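Local coordinates for envelope glycoprotein (Thogoto virus, PDB 5XEA) that attaches the virus to its host-cell receptor and then drives fusion of the virion with the host membrane, as a class III fusogen related to baculovirus gp64, at the interface of chains A and B. Sequence-based numbering; all coordinates share one arbitrary frame. Chains: chain A/B, Envelope glycoprotein.

Contact 1: the interface of chains A and B. Residues chain A 283-284, 287-288, 291; chain B 241, 411, 413.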
ATOM      1  N   ASP A 283       6.687   1.827  -3.685  1.00 32.10           N
ATOM      2  CA  ASP A 283       7.679   0.773  -3.902  1.00 32.00           C
ATOM      3  C   ASP A 283       7.214  -0.523  -3.263  1.00 34.93           C
ATOM      4  O   ASP A 283       7.318  -1.591  -3.875  1.00 32.48           O
ATOM      5  CB  ASP A 283       9.048   1.192  -3.353  1.00 41.62           C
ATOM      6  CG  ASP A 283      10.177   0.234  -3.774  1.00 50.98           C
ATOM      7  OD1 ASP A 283      10.590   0.291  -4.948  1.00 47.45           O
ATOM      8  OD2 ASP A 283      10.674  -0.544  -2.928  1.00 41.97           O
ATOM      9  N   ASP A 284       6.653  -0.444  -2.042  1.00 31.41           N
ATOM     10  CA  ASP A 284       6.111  -1.646  -1.409  1.00 36.50           C
ATOM     11  C   ASP A 284       4.965  -2.238  -2.222  1.00 43.72           C
ATOM     12  O   ASP A 284       4.831  -3.459  -2.303  1.00 40.00           O
ATOM     13  CB  ASP A 284       5.646  -1.360   0.016  1.00 34.04           C
ATOM     14  CG  ASP A 284       6.784  -0.967   0.936  1.00 41.82           C
ATOM     15  OD1 ASP A 284       7.895  -1.536   0.784  1.00 36.21           O
ATOM     16  OD2 ASP A 284       6.573  -0.065   1.793  1.00 42.23           O
ATOM     17  N   ALA A 287       6.507  -4.146  -5.060  1.00 39.02           N
ATOM     18  CA  ALA A 287       7.008  -5.445  -4.605  1.00 36.43           C
ATOM     19  C   ALA A 287       5.873  -6.462  -4.479  1.00 42.43           C
ATOM     20  O   ALA A 287       6.038  -7.638  -4.835  1.00 40.30           O
ATOM     21  CB  ALA A 287       7.745  -5.296  -3.272  1.00 35.63           C
ATOM     22  N   LEU A 288       4.712  -6.038  -3.969  1.00 39.66           N
ATOM     23  CA  LEU A 288       3.631  -7.005  -3.798  1.00 40.94           C
ATOM     24  C   LEU A 288       3.007  -7.361  -5.143  1.00 40.46           C
ATOM     25  O   LEU A 288       2.669  -8.522  -5.404  1.00 41.52           O
ATOM     26  CB  LEU A 288       2.581  -6.463  -2.829  1.00 37.72           C
ATOM     27  CG  LEU A 288       1.310  -7.290  -2.630  1.00 41.59           C
ATOM     28  CD1 LEU A 288       1.661  -8.693  -2.146  1.00 45.75           C
ATOM     29  CD2 LEU A 288       0.343  -6.594  -1.656  1.00 44.43           C
ATOM     30  N   ALA A 291       5.066  -9.945  -6.954  1.00 44.74           N
ATOM     31  CA  ALA A 291       4.829 -11.295  -6.451  1.00 37.46           C
ATOM     32  C   ALA A 291       3.588 -11.887  -7.088  1.00 36.18           C
ATOM     33  O   ALA A 291       3.587 -13.039  -7.530  1.00 40.70           O
ATOM     34  CB  ALA A 291       4.681 -11.278  -4.929  1.00 37.11           C
TER
ATOM     35  N   GLN B 241      15.670  -3.874  -5.080  1.00 42.88           N
ATOM     36  CA  GLN B 241      15.919  -3.590  -3.671  1.00 37.01           C
ATOM     37  C   GLN B 241      17.361  -3.893  -3.286  1.00 38.79           C
ATOM     38  O   GLN B 241      18.284  -3.295  -3.850  1.00 48.76           O
ATOM     39  CB  GLN B 241      14.910  -4.352  -2.803  1.00 41.72           C
ATOM     40  CG  GLN B 241      13.472  -3.900  -3.152  1.00 42.43           C
ATOM     41  CD  GLN B 241      12.406  -4.276  -2.143  1.00 48.78           C
ATOM     42  OE1 GLN B 241      12.625  -5.101  -1.259  1.00 47.45           O
ATOM     43  NE2 GLN B 241      11.232  -3.645  -2.269  1.00 44.94           N
ATOM     44  N   VAL B 411       6.322 -11.358   0.930  1.00 46.24           N
ATOM     45  CA  VAL B 411       7.090 -10.187   0.533  1.00 45.68           C
ATOM     46  C   VAL B 411       7.302  -9.281   1.742  1.00 49.39           C
ATOM     47  O   VAL B 411       6.386  -9.076   2.551  1.00 48.21           O
ATOM     48  CB  VAL B 411       6.365  -9.460  -0.614  1.00 52.66           C
ATOM     49  CG1 VAL B 411       6.970  -8.100  -0.868  1.00 45.85           C
ATOM     50  CG2 VAL B 411       6.416 -10.308  -1.881  1.00 57.32           C
ATOM     51  N   PHE B 413       7.901  -5.622   3.372  1.00 40.86           N
ATOM     52  CA  PHE B 413       7.571  -4.244   3.060  1.00 38.67           C
ATOM     53  C   PHE B 413       8.455  -3.331   3.895  1.00 44.01           C
ATOM     54  O   PHE B 413       8.751  -3.630   5.055  1.00 47.61           O
ATOM     55  CB  PHE B 413       6.090  -3.973   3.310  1.00 40.35           C
ATOM     56  CG  PHE B 413       5.178  -4.934   2.603  1.00 41.57           C
ATOM     57  CD1 PHE B 413       5.205  -5.038   1.218  1.00 38.83           C
ATOM     58  CD2 PHE B 413       4.292  -5.729   3.324  1.00 37.17           C
ATOM     59  CE1 PHE B 413       4.362  -5.929   0.560  1.00 38.20           C
ATOM     60  CE2 PHE B 413       3.438  -6.608   2.674  1.00 36.21           C
ATOM     61  CZ  PHE B 413       3.473  -6.705   1.299  1.00 35.68           C
TER
HETATM   62  O   HOH W   1       8.998  -3.875  -0.331  1.00 44.27           O

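Contact 2: the interface of chains A and B. Residues chain A 307, 310; chain B 16, 18, 306, 309-310, 313.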
ATOM      1  N   ASP A 307      -3.952 -28.199 -19.878  1.00 38.07           N
ATOM      2  CA  ASP A 307      -4.598 -28.322 -21.180  1.00 40.79           C
ATOM      3  C   ASP A 307      -3.885 -29.346 -22.052  1.00 41.45           C
ATOM      4  O   ASP A 307      -4.530 -30.104 -22.782  1.00 42.23           O
ATOM      5  CB  ASP A 307      -4.641 -26.969 -21.886  1.00 39.88           C
ATOM      6  CG  ASP A 307      -6.054 -26.406 -22.001  1.00 49.71           C
ATOM      7  OD1 ASP A 307      -7.038 -27.188 -21.991  1.00 46.00           O
ATOM      8  OD2 ASP A 307      -6.178 -25.161 -22.111  1.00 48.35           O
ATOM      9  N   PHE A 310      -5.006 -32.888 -21.087  1.00 32.83           N
ATOM     10  CA  PHE A 310      -6.297 -33.233 -21.666  1.00 37.67           C
ATOM     11  C   PHE A 310      -6.179 -33.457 -23.162  1.00 35.94           C
ATOM     12  O   PHE A 310      -6.871 -34.311 -23.719  1.00 37.35           O
ATOM     13  CB  PHE A 310      -7.334 -32.142 -21.359  1.00 40.08           C
ATOM     14  CG  PHE A 310      -7.834 -32.186 -19.955  1.00 40.73           C
ATOM     15  CD1 PHE A 310      -8.658 -33.221 -19.541  1.00 34.71           C
ATOM     16  CD2 PHE A 310      -7.448 -31.221 -19.033  1.00 42.93           C
ATOM     17  CE1 PHE A 310      -9.099 -33.289 -18.239  1.00 42.52           C
ATOM     18  CE2 PHE A 310      -7.905 -31.269 -17.721  1.00 41.94           C
ATOM     19  CZ  PHE A 310      -8.718 -32.296 -17.316  1.00 46.28           C
TER
ATOM     20  N   TYR B  16      -9.034 -33.409 -28.821  1.00 43.54           N
ATOM     21  CA  TYR B  16      -9.044 -32.080 -28.212  1.00 49.78           C
ATOM     22  C   TYR B  16      -7.740 -31.349 -28.519  1.00 51.25           C
ATOM     23  O   TYR B  16      -6.650 -31.873 -28.274  1.00 47.01           O
ATOM     24  CB  TYR B  16      -9.252 -32.175 -26.709  1.00 40.27           C
ATOM     25  CG  TYR B  16      -9.138 -30.837 -26.029  1.00 40.26           C
ATOM     26  CD1 TYR B  16     -10.023 -29.809 -26.324  1.00 46.45           C
ATOM     27  CD2 TYR B  16      -8.145 -30.601 -25.090  1.00 41.78           C
ATOM     28  CE1 TYR B  16      -9.924 -28.567 -25.691  1.00 43.59           C
ATOM     29  CE2 TYR B  16      -8.045 -29.363 -24.441  1.00 46.20           C
ATOM     30  CZ  TYR B  16      -8.938 -28.360 -24.754  1.00 49.56           C
ATOM     31  OH  TYR B  16      -8.826 -27.139 -24.123  1.00 61.90           O
ATOM     32  N   PRO B  18      -6.174 -27.749 -27.757  1.00 46.43           N
ATOM     33  CA  PRO B  18      -6.224 -26.420 -27.143  1.00 57.05           C
ATOM     34  C   PRO B  18      -5.361 -25.418 -27.891  1.00 58.37           C
ATOM     35  O   PRO B  18      -4.329 -25.759 -28.474  1.00 52.76           O
ATOM     36  CB  PRO B  18      -5.687 -26.659 -25.725  1.00 50.51           C
ATOM     37  CG  PRO B  18      -4.832 -27.868 -25.845  1.00 45.80           C
ATOM     38  CD  PRO B  18      -5.459 -28.726 -26.915  1.00 50.43           C
ATOM     39  N   LEU B 306     -12.320 -27.513 -15.214  1.00 42.44           N
ATOM     40  CA  LEU B 306     -11.498 -28.688 -14.937  1.00 47.47           C
ATOM     41  C   LEU B 306     -12.321 -29.814 -14.321  1.00 47.47           C
ATOM     42  O   LEU B 306     -12.199 -30.978 -14.730  1.00 41.65           O
ATOM     43  CB  LEU B 306     -10.333 -28.318 -14.017  1.00 40.82           C
ATOM     44  CG  LEU B 306      -9.302 -27.405 -14.674  1.00 45.31           C
ATOM     45  CD1 LEU B 306      -8.174 -27.049 -13.702  1.00 47.03           C
ATOM     46  CD2 LEU B 306      -8.755 -28.060 -15.942  1.00 42.33           C
ATOM     47  N   ARG B 309     -14.380 -31.428 -16.855  1.00 40.62           N
ATOM     48  CA  ARG B 309     -13.670 -32.332 -17.753  1.00 49.05           C
ATOM     49  C   ARG B 309     -13.469 -33.696 -17.106  1.00 42.97           C
ATOM     50  O   ARG B 309     -13.604 -34.728 -17.774  1.00 40.16           O
ATOM     51  CB  ARG B 309     -12.336 -31.721 -18.179  1.00 45.46           C
ATOM     52  CG  ARG B 309     -12.511 -30.472 -19.033  1.00 34.96           C
ATOM     53  CD  ARG B 309     -11.182 -29.892 -19.423  1.00 39.99           C
ATOM     54  NE  ARG B 309     -11.346 -28.719 -20.272  1.00 41.34           N
ATOM     55  CZ  ARG B 309     -10.343 -28.073 -20.851  1.00 43.44           C
ATOM     56  NH1 ARG B 309      -9.093 -28.492 -20.679  1.00 41.60           N
ATOM     57  NH2 ARG B 309     -10.588 -27.015 -21.607  1.00 44.34           N
ATOM     58  N   PHE B 310     -13.145 -33.719 -15.808  1.00 38.97           N
ATOM     59  CA  PHE B 310     -13.049 -34.985 -15.088  1.00 45.21           C
ATOM     60  C   PHE B 310     -14.391 -35.692 -15.024  1.00 44.17           C
ATOM     61  O   PHE B 310     -14.459 -36.920 -15.190  1.00 38.74           O
ATOM     62  CB  PHE B 310     -12.492 -34.751 -13.696  1.00 37.75           C
ATOM     63  CG  PHE B 310     -11.036 -34.415 -13.707  1.00 44.47           C
ATOM     64  CD1 PHE B 310     -10.098 -35.389 -14.022  1.00 44.71           C
ATOM     65  CD2 PHE B 310     -10.602 -33.129 -13.440  1.00 39.86           C
ATOM     66  CE1 PHE B 310      -8.753 -35.088 -14.062  1.00 44.24           C
ATOM     67  CE2 PHE B 310      -9.262 -32.822 -13.472  1.00 46.62           C
ATOM     68  CZ  PHE B 310      -8.331 -33.808 -13.790  1.00 42.72           C
ATOM     69  N   LEU B 313     -14.687 -37.147 -18.520  1.00 36.95           N
ATOM     70  CA  LEU B 313     -13.802 -38.300 -18.708  1.00 45.16           C
ATOM     71  C   LEU B 313     -14.310 -39.517 -17.951  1.00 41.19           C
ATOM     72  O   LEU B 313     -14.239 -40.641 -18.459  1.00 41.44           O
ATOM     73  CB  LEU B 313     -12.377 -37.974 -18.281  1.00 33.12           C
ATOM     74  CG  LEU B 313     -11.640 -37.045 -19.261  1.00 45.20           C
ATOM     75  CD1 LEU B 313     -10.260 -36.712 -18.722  1.00 44.79           C
ATOM     76  CD2 LEU B 313     -11.539 -37.666 -20.666  1.00 38.31           C
TER
HETATM   77  O   HOH W   2      -8.677 -24.516 -23.053  1.00 53.18           O

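Contact 3: the interface of chains A and B. Residues chain A 291, 294-295; chain B 205, 207, 223-225, 230, 404, 409.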
ATOM      1  N   ALA A 291       5.066  -9.945  -6.954  1.00 44.74           N
ATOM      2  CA  ALA A 291       4.829 -11.295  -6.451  1.00 37.46           C
ATOM      3  C   ALA A 291       3.588 -11.887  -7.088  1.00 36.18           C
ATOM      4  O   ALA A 291       3.587 -13.039  -7.530  1.00 40.70           O
ATOM      5  CB  ALA A 291       4.681 -11.278  -4.929  1.00 37.11           C
ATOM      6  N   PHE A 294       4.302 -12.812 -10.801  1.00 39.39           N
ATOM      7  CA  PHE A 294       5.027 -14.072 -10.941  1.00 37.46           C
ATOM      8  C   PHE A 294       4.104 -15.271 -10.713  1.00 46.44           C
ATOM      9  O   PHE A 294       4.141 -16.249 -11.473  1.00 39.45           O
ATOM     10  CB  PHE A 294       6.211 -14.107  -9.973  1.00 34.59           C
ATOM     11  CG  PHE A 294       6.960 -15.402  -9.989  1.00 39.52           C
ATOM     12  CD1 PHE A 294       7.912 -15.653 -10.965  1.00 42.90           C
ATOM     13  CD2 PHE A 294       6.701 -16.386  -9.036  1.00 44.24           C
ATOM     14  CE1 PHE A 294       8.603 -16.871 -10.995  1.00 43.38           C
ATOM     15  CE2 PHE A 294       7.394 -17.608  -9.068  1.00 38.07           C
ATOM     16  CZ  PHE A 294       8.345 -17.830 -10.038  1.00 39.68           C
ATOM     17  N   GLU A 295       3.259 -15.213  -9.680  1.00 43.56           N
ATOM     18  CA  GLU A 295       2.408 -16.358  -9.377  1.00 43.68           C
ATOM     19  C   GLU A 295       1.334 -16.543 -10.442  1.00 43.32           C
ATOM     20  O   GLU A 295       0.995 -17.679 -10.803  1.00 39.07           O
ATOM     21  CB  GLU A 295       1.790 -16.195  -7.989  1.00 41.77           C
ATOM     22  CG  GLU A 295       2.830 -16.053  -6.873  1.00 46.76           C
ATOM     23  CD  GLU A 295       3.479 -17.377  -6.484  1.00 51.85           C
ATOM     24  OE1 GLU A 295       2.791 -18.414  -6.552  1.00 50.87           O
ATOM     25  OE2 GLU A 295       4.671 -17.375  -6.101  1.00 56.29           O
TER
ATOM     26  N   SER B 205      14.729 -19.055 -11.046  1.00 54.70           N
ATOM     27  CA  SER B 205      13.522 -19.453 -11.747  1.00 51.42           C
ATOM     28  C   SER B 205      12.769 -18.220 -12.230  1.00 51.06           C
ATOM     29  O   SER B 205      12.494 -17.295 -11.453  1.00 52.31           O
ATOM     30  CB  SER B 205      12.636 -20.310 -10.845  1.00 70.19           C
ATOM     31  OG  SER B 205      12.320 -19.634  -9.639  1.00 87.22           O
ATOM     32  N   PHE B 207       9.498 -17.163 -15.186  1.00 51.90           N
ATOM     33  CA  PHE B 207       8.527 -17.503 -16.214  1.00 53.07           C
ATOM     34  C   PHE B 207       8.653 -16.475 -17.327  1.00 51.66           C
ATOM     35  O   PHE B 207       8.571 -15.267 -17.073  1.00 50.70           O
ATOM     36  CB  PHE B 207       7.115 -17.553 -15.641  1.00 42.09           C
ATOM     37  CG  PHE B 207       6.885 -18.747 -14.762  1.00 48.55           C
ATOM     38  CD1 PHE B 207       6.726 -20.026 -15.320  1.00 47.09           C
ATOM     39  CD2 PHE B 207       6.866 -18.614 -13.393  1.00 43.14           C
ATOM     40  CE1 PHE B 207       6.533 -21.131 -14.515  1.00 47.82           C
ATOM     41  CE2 PHE B 207       6.672 -19.713 -12.580  1.00 48.44           C
ATOM     42  CZ  PHE B 207       6.505 -20.990 -13.151  1.00 47.94           C
ATOM     43  N   PHE B 223       9.249 -12.825 -15.557  1.00 47.21           N
ATOM     44  CA  PHE B 223       8.904 -12.621 -14.157  1.00 49.26           C
ATOM     45  C   PHE B 223       9.655 -13.654 -13.338  1.00 46.58           C
ATOM     46  O   PHE B 223       9.497 -14.859 -13.563  1.00 45.30           O
ATOM     47  CB  PHE B 223       7.397 -12.763 -13.934  1.00 54.05           C
ATOM     48  CG  PHE B 223       6.565 -11.960 -14.892  1.00 58.78           C
ATOM     49  CD1 PHE B 223       6.254 -12.464 -16.145  1.00 55.95           C
ATOM     50  CD2 PHE B 223       6.098 -10.698 -14.541  1.00 53.73           C
ATOM     51  CE1 PHE B 223       5.484 -11.733 -17.028  1.00 63.08           C
ATOM     52  CE2 PHE B 223       5.325  -9.957 -15.420  1.00 62.92           C
ATOM     53  CZ  PHE B 223       5.018 -10.476 -16.667  1.00 59.32           C
ATOM     54  N   CYS B 224      10.454 -13.196 -12.388  1.00 42.72           N
ATOM     55  CA  CYS B 224      11.320 -14.103 -11.655  1.00 45.37           C
ATOM     56  C   CYS B 224      11.028 -14.054 -10.170  1.00 47.19           C
ATOM     57  O   CYS B 224      10.495 -13.069  -9.639  1.00 43.05           O
ATOM     58  CB  CYS B 224      12.795 -13.776 -11.889  1.00 50.57           C
ATOM     59  SG  CYS B 224      13.193 -13.574 -13.618  1.00 58.41           S
ATOM     60  N   GLN B 225      11.410 -15.135  -9.505  1.00 41.25           N
ATOM     61  CA  GLN B 225      11.407 -15.221  -8.057  1.00 47.11           C
ATOM     62  C   GLN B 225      12.821 -15.541  -7.605  1.00 51.08           C
ATOM     63  O   GLN B 225      13.516 -16.333  -8.241  1.00 46.05           O
ATOM     64  CB  GLN B 225      10.435 -16.295  -7.552  1.00 45.43           C
ATOM     65  CG  GLN B 225      10.685 -16.721  -6.116  1.00 51.78           C
ATOM     66  CD  GLN B 225       9.661 -17.727  -5.590  1.00 57.18           C
ATOM     67  OE1 GLN B 225       8.926 -18.357  -6.356  1.00 55.10           O
ATOM     68  NE2 GLN B 225       9.619 -17.885  -4.271  1.00 51.27           N
ATOM     69  N   PHE B 230      10.429 -10.830  -5.749  1.00 45.96           N
ATOM     70  CA  PHE B 230       9.857 -11.094  -7.061  1.00 46.71           C
ATOM     71  C   PHE B 230      10.030  -9.845  -7.900  1.00 50.32           C
ATOM     72  O   PHE B 230       9.830  -8.728  -7.412  1.00 49.91           O
ATOM     73  CB  PHE B 230       8.367 -11.481  -6.986  1.00 40.21           C
ATOM     74  CG  PHE B 230       8.083 -12.655  -6.080  1.00 42.64           C
ATOM     75  CD1 PHE B 230       7.852 -13.922  -6.603  1.00 42.41           C
ATOM     76  CD2 PHE B 230       8.060 -12.494  -4.699  1.00 38.93           C
ATOM     77  CE1 PHE B 230       7.596 -14.992  -5.760  1.00 42.60           C
ATOM     78  CE2 PHE B 230       7.808 -13.555  -3.853  1.00 38.97           C
ATOM     79  CZ  PHE B 230       7.567 -14.819  -4.395  1.00 42.89           C
ATOM     80  N   TRP B 404       4.042 -26.771 -12.165  1.00 48.18           N
ATOM     81  CA  TRP B 404       4.505 -25.792 -11.197  1.00 42.08           C
ATOM     82  C   TRP B 404       3.363 -25.508 -10.234  1.00 42.84           C
ATOM     83  O   TRP B 404       2.221 -25.308 -10.655  1.00 45.92           O
ATOM     84  CB  TRP B 404       4.973 -24.518 -11.886  1.00 41.95           C
ATOM     85  CG  TRP B 404       5.314 -23.415 -10.937  1.00 46.52           C
ATOM     86  CD1 TRP B 404       6.535 -23.156 -10.372  1.00 42.52           C
ATOM     87  CD2 TRP B 404       4.421 -22.410 -10.448  1.00 43.50           C
ATOM     88  NE1 TRP B 404       6.449 -22.056  -9.556  1.00 45.44           N
ATOM     89  CE2 TRP B 404       5.167 -21.575  -9.585  1.00 49.24           C
ATOM     90  CE3 TRP B 404       3.064 -22.136 -10.652  1.00 46.72           C
ATOM     91  CZ2 TRP B 404       4.604 -20.478  -8.936  1.00 43.18           C
ATOM     92  CZ3 TRP B 404       2.502 -21.045 -10.001  1.00 53.47           C
ATOM     93  CH2 TRP B 404       3.274 -20.232  -9.152  1.00 50.72           C
ATOM     94  N   ALA B 409       3.621 -16.100  -1.134  1.00 57.17           N
ATOM     95  CA  ALA B 409       4.732 -15.166  -1.272  1.00 66.26           C
ATOM     96  C   ALA B 409       4.756 -14.270  -0.038  1.00 63.77           C
ATOM     97  O   ALA B 409       3.790 -13.548   0.230  1.00 76.70           O
ATOM     98  CB  ALA B 409       4.592 -14.335  -2.549  1.00 62.07           C
TER
HETATM   99  O   HOH W   3       6.150 -19.355  -5.144  1.00 57.56           O

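Contact 1: the interface of chains A and B
B:Val411 sets both its methyl groups against one side of the A-chain helix 282-327, and with 44 Å² hidden it buries more surface than any other residue of this patch. Loop residues of chain B here pack on the start of a neighbouring subunit's helix in the deposited trimer. CG2 lies 3.6 Å from the methyl CB of A:Ala291, while CG1, anti to the backbone N (chi1 168°), meets CB of A:Ala287 at 3.8 Å. The two alanines stand one helical turn apart, and their short side chains let the valine come close to the helix backbone. B:Phe413 packs beside it through the CE1 corner of its ring, 3.9 Å from CB of A:Leu288. The carboxylate of A:Asp284 stands steeply to that ring, the planes 69° apart, with OD1 against the backbone CA and carbonyl carbon of B:Phe413 and CG facing its CB. B:Gln241 supplies the polar flank. Its side chain, extended beyond CG, runs antiparallel to A:Asp283, and the amide NE2 makes a weak, bent hydrogen bond to the carboxylate OD2 (3.2 Å, 131° at H). A straighter link passes through water 1, which lies 3.0 Å from NE2 of B:Gln241 and 2.8 Å from OD1 of A:Asp284.

Contact 2: the interface of chains A and B
A:Phe310 pushes its ring among B:Leu306, B:Arg309, B:Phe310 and B:Leu313, burying 83 Å². One face is covered by the aliphatic part of B:Arg309, whose CD sits 3.8 Å from the ring centroid in a CH-pi contact. At the rim, CE1 of A:Phe310 touches the methyl CD1 of B:Leu313 at 3.6 Å, and CE2 on the other side meets CD2 of B:Leu306. The tip, CZ, points at the face of the B:Phe310 ring, offset from its centre; the planes are 64° apart, an edge-to-face pair. Because B:Arg309 is extended from CG to NE, its guanidinium passes beyond the phenyl ring to the polar rim. There NH1 donates to OD1 of the A:Asp307 carboxylate in a nearly straight salt bridge (2.8 Å, 176° at H), with OD1 almost in the guanidinium plane. The phenol OH of B:Tyr16 donates to the same OD1 at 2.8 Å, but from above the carboxylate plane and on the face opposite B:Arg309. Water 2 joins OD2 of A:Asp307 to that phenol, and CB of B:Pro18 packs against the carboxylate carbon. Two copies of helix 282-327 pack side by side here, consistent with the central coiled coil of a gp64-type fusogen, with the B:Tyr16 loop alongside.

Contact 3: the interface of chains A and B
This is an aromatic side-chain-into-pocket interface between subunits of the deposited trimer: A:Phe294, on helix 282-327, enters a pocket formed by strands 197-209, 221-226 and 229-233 of chain B with the loop residue B:Trp404, which probably ties the long helix of one subunit to the strand-rich part of the next. The phenylalanine buries 126 Å². Its CG is anti to the backbone N (chi1 176°), which directs the ring away from the helix and into chain B. CB of B:Gln225 sits over one face, displaced toward the rim, 3.7 Å from the ring centroid (CH-pi). B:Phe207 brings an edge to the far end of the ring, CD2 standing 3.4 Å from CE1 of A:Phe294, and the backbone of B:Phe223 and B:Cys224 borders the CD1 side. B:Phe230 packs on the CD2 side through its own CD1, at 3.6 Å; its ring also reaches back over A:Ala291, with CG 3.5 Å from the alanine CA. B:Ala409 adds a methyl contact to A:Ala291. Beyond the pocket, A:Glu295 bends at chi2 (-77°), bringing its carboxylate to the edge of the B:Trp404 indole, the planes 44° apart. CZ of B:Phe207 sits above one face of that indole, toward its rim, and probably helps to position it. The polar connection is indirect: water 3 lies 2.7 Å from OE2 of A:Glu295 and 3.2 Å from OE1 of B:Gln225.

All three contacts draw their A-chain residues from helix 282-327, met in order along its length as contact 1, contact 3 and contact 2. The C-alpha centres of contacts 1 and 3 are about 13 Å apart, and A:Ala291 belongs to both, so these form one continuous stretch. Contact 2 lies about 26 Å from contact 3 and 36 Å from contact 1. Partners change along the way: loops and strands of chain B in contacts 1 and 3, mainly its equivalent helix in contact 2. With three copies in the assembly, this repetition probably ties each long helix to its neighbour over much of its length.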